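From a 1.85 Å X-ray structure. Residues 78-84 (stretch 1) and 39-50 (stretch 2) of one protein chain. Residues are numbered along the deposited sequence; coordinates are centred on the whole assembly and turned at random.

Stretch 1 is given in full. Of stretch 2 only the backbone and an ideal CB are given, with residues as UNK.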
# COMPACT_ATOMS: atom_id res chain seq x y z
N GLU D 78 18.59 -16.78 27.02
CA GLU D 78 19.61 -16.91 25.98
C GLU D 78 19.05 -17.62 24.75
O GLU D 78 18.08 -18.37 24.84
CB GLU D 78 20.81 -17.72 26.50
CG GLU D 78 21.40 -17.29 27.85
CD GLU D 78 22.15 -15.96 27.81
OE1 GLU D 78 22.64 -15.58 26.73
OE2 GLU D 78 22.26 -15.30 28.87
N GLY D 79 19.67 -17.38 23.59
CA GLY D 79 19.26 -18.04 22.37
C GLY D 79 17.91 -17.68 21.76
O GLY D 79 17.37 -18.45 20.97
N VAL D 80 17.37 -16.52 22.11
CA VAL D 80 16.09 -16.10 21.57
C VAL D 80 16.09 -14.62 21.20
O VAL D 80 16.81 -13.82 21.80
CB VAL D 80 14.94 -16.36 22.57
CG1 VAL D 80 15.03 -15.39 23.74
CG2 VAL D 80 13.59 -16.25 21.88
N ASP D 81 15.29 -14.26 20.21
CA ASP D 81 15.18 -12.88 19.76
C ASP D 81 13.69 -12.57 19.71
O ASP D 81 12.98 -13.08 18.84
CB ASP D 81 15.82 -12.72 18.38
CG ASP D 81 15.75 -11.30 17.87
OD1 ASP D 81 16.17 -10.37 18.59
OD2 ASP D 81 15.26 -11.11 16.73
N VAL D 82 13.21 -11.75 20.64
CA VAL D 82 11.80 -11.41 20.73
C VAL D 82 11.48 -10.00 20.23
O VAL D 82 12.08 -9.02 20.68
CB VAL D 82 11.30 -11.54 22.20
CG1 VAL D 82 9.80 -11.32 22.27
CG2 VAL D 82 11.66 -12.91 22.74
N THR D 83 10.52 -9.90 19.32
CA THR D 83 10.14 -8.62 18.76
C THR D 83 8.63 -8.42 18.81
O THR D 83 7.87 -9.30 18.39
CB THR D 83 10.58 -8.50 17.28
OG1 THR D 83 11.98 -8.78 17.16
CG2 THR D 83 10.31 -7.09 16.76
N VAL D 84 8.19 -7.28 19.33
CA VAL D 84 6.77 -6.93 19.39
C VAL D 84 6.52 -6.02 18.18
O VAL D 84 7.17 -4.98 18.06
CB VAL D 84 6.40 -6.17 20.68
CG1 VAL D 84 4.93 -5.75 20.64
CG2 VAL D 84 6.66 -7.05 21.90
N UNK D 39 16.20 -0.15 10.21
CA UNK D 39 15.35 -1.26 9.78
C UNK D 39 15.91 -2.59 10.26
O UNK D 39 17.12 -2.81 10.26
CB UNK D 39 15.21 -1.27 8.26
N UNK D 40 15.01 -3.46 10.69
CA UNK D 40 15.38 -4.78 11.17
C UNK D 40 14.56 -5.79 10.39
O UNK D 40 13.43 -5.51 10.00
CB UNK D 40 15.16 -4.92 12.68
N UNK D 41 15.14 -6.96 10.16
CA UNK D 41 14.44 -8.02 9.45
C UNK D 41 14.03 -9.09 10.46
O UNK D 41 14.86 -9.59 11.20
CB UNK D 41 15.31 -8.61 8.34
N UNK D 42 12.74 -9.42 10.50
CA UNK D 42 12.26 -10.47 11.39
C UNK D 42 11.75 -11.57 10.46
O UNK D 42 11.32 -11.28 9.34
CB UNK D 42 11.18 -9.97 12.35
N UNK D 43 11.80 -12.81 10.91
CA UNK D 43 11.35 -13.91 10.07
C UNK D 43 12.53 -14.51 9.32
O UNK D 43 13.68 -14.16 9.58
CB UNK D 43 10.27 -13.44 9.09
N UNK D 44 12.24 -15.41 8.38
CA UNK D 44 13.31 -16.04 7.64
C UNK D 44 14.12 -16.91 8.59
O UNK D 44 13.76 -17.05 9.76
CB UNK D 44 14.20 -15.00 6.96
N UNK D 45 15.21 -17.48 8.10
CA UNK D 45 16.04 -18.34 8.95
C UNK D 45 17.22 -17.59 9.56
O UNK D 45 18.00 -16.95 8.86
CB UNK D 45 16.55 -19.53 8.14
N UNK D 46 17.33 -17.66 10.89
CA UNK D 46 18.42 -17.03 11.62
C UNK D 46 19.00 -18.08 12.57
O UNK D 46 18.33 -19.05 12.91
CB UNK D 46 17.95 -15.79 12.38
N UNK D 47 20.24 -17.89 13.01
CA UNK D 47 20.86 -18.85 13.93
C UNK D 47 20.37 -18.57 15.35
O UNK D 47 21.16 -18.53 16.30
CB UNK D 47 22.39 -18.77 13.86
N UNK D 48 19.06 -18.37 15.49
CA UNK D 48 18.45 -18.08 16.79
C UNK D 48 16.94 -18.27 16.71
O UNK D 48 16.34 -18.12 15.64
CB UNK D 48 18.79 -16.66 17.24
N UNK D 49 16.31 -18.60 17.84
CA UNK D 49 14.87 -18.79 17.86
C UNK D 49 14.21 -17.41 17.88
O UNK D 49 14.56 -16.56 18.70
CB UNK D 49 14.44 -19.63 19.06
N UNK D 50 13.26 -17.19 16.99
CA UNK D 50 12.59 -15.90 16.92
C UNK D 50 11.17 -15.95 17.44
O UNK D 50 10.43 -16.90 17.17
CB UNK D 50 12.59 -15.39 15.48

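Position 39 is out of reach of stretch 1 and open to most strand residues; it is Glu 39.

At position 40 the CA-to-CB bond points toward stretch 1, but no atom of that stretch lies within 5.5 Å of the ideal CB. Farther along that direction are the carboxylate of Asp 81 and the hydroxyl of Thr 83. A long side chain with a donor at its tip would suit, such as lysine or arginine. Lys 40 is fully extended, with all four chi angles t. Lys 40 NZ donates a hydrogen bond to Thr 83 OG1 at 2.7 Å. It also donates a weak one to Asp 81 OD2 at 3.3 Å, part of a salt bridge.

Position 41 is out of reach and equally open; it is Ile 41.

Position 42 points toward stretch 1 again, with its ideal CB 5.0 Å from Thr 83 OG1. A medium apolar side chain or threonine would approach it; alanine would fit but fall short. Val 42 CG1 comes to 3.9 Å from Thr 83 OG1.

Positions 43 and 44 both have positive phi, which favours glycine, and at 43 a CB would also be jammed against the preceding carbonyl oxygen. They are Gly 43 and Gly 44.

Position 45 is far from stretch 1 and open to many residues; it is Ala 45.

Position 46 points toward stretch 1, but its ideal CB has none of that stretch within 5.5 Å. Only a long side chain could approach, and the charge of Asp 81 favours a basic one. In Lys 46, NZ donates to Ile 41 O at 2.7 Å. NZ is also 4.2 Å from Asp 81 OD2, beyond a salt bridge.

Position 47 is out of reach, and stretch 1 does not limit the choice; it is Asp 47.

Position 48 points toward stretch 1. Its ideal CB is 4.4 Å from Gly 79 O and 5.1 Å from Asp 81 CB. A compact, branched side chain such as valine or threonine would pack here. Val 48 CG2 lies 3.3 Å from Gly 79 O and 3.6 Å from Val 80 N, and both methyls come near Asp 81 CB.

Position 49 pairs in parallel with Val 80, and their side chains share a sheet face. Beta-branched apolar residues suit it. Val 49 CG1 is 4.3 Å from Val 80 CG2. Both backbone bonds go to stretch 1: Val 49 N donates weakly to Gly 79 O at 3.3 Å, and Val 49 O accepts from Asp 81 N at 2.8 Å.

Position 50 pairs with Asp 81 on the other face. Its ideal CB is 4.1 Å from Asp 81 O, and the backbone N and O of Gly 43 offer a donor and an acceptor. An amide would suit, though others are not excluded. The Gln 50 amide turns to its own stretch: OE1 accepts from Gly 43 N at 2.8 Å, and NE2 donates weakly to Gly 43 O at 3.2 Å. Gln 50 CA makes a CA-H...O contact with Asp 81 O at 3.4 Å.

Stretch 2 (39-50) EKIVGGAKDVVQ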
# COMPACT_ATOMS: atom_id res chain seq x y z
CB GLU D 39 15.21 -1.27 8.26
CG GLU D 39 14.57 -0.01 7.70
CD GLU D 39 14.18 -0.14 6.25
OE1 GLU D 39 14.85 -0.89 5.51
OE2 GLU D 39 13.20 0.53 5.84
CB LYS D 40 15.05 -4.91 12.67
CG LYS D 40 15.22 -6.31 13.23
CD LYS D 40 14.80 -6.39 14.69
CE LYS D 40 14.96 -7.80 15.23
NZ LYS D 40 14.45 -7.94 16.62
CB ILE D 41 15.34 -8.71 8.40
CG1 ILE D 41 15.91 -7.68 7.42
CG2 ILE D 41 14.55 -9.81 7.70
CD1 ILE D 41 14.87 -6.82 6.76
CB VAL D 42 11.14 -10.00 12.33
CG1 VAL D 42 11.65 -8.89 13.23
CG2 VAL D 42 9.93 -9.55 11.55
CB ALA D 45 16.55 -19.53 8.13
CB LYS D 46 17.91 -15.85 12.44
CG LYS D 46 17.35 -14.69 11.64
CD LYS D 46 17.01 -13.53 12.57
CE LYS D 46 16.54 -12.31 11.80
NZ LYS D 46 16.38 -11.15 12.72
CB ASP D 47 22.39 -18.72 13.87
CG ASP D 47 23.11 -19.78 14.71
OD1 ASP D 47 24.33 -19.63 14.92
OD2 ASP D 47 22.46 -20.75 15.15
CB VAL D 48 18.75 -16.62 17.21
CG1 VAL D 48 18.05 -15.65 16.27
CG2 VAL D 48 18.32 -16.38 18.65
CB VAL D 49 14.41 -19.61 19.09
CG1 VAL D 49 12.89 -19.57 19.21
CG2 VAL D 49 14.87 -21.05 18.94
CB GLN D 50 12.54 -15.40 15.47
CG GLN D 50 13.86 -15.35 14.75
CD GLN D 50 13.69 -14.86 13.33
OE1 GLN D 50 13.26 -13.73 13.10
NE2 GLN D 50 14.02 -15.71 12.36
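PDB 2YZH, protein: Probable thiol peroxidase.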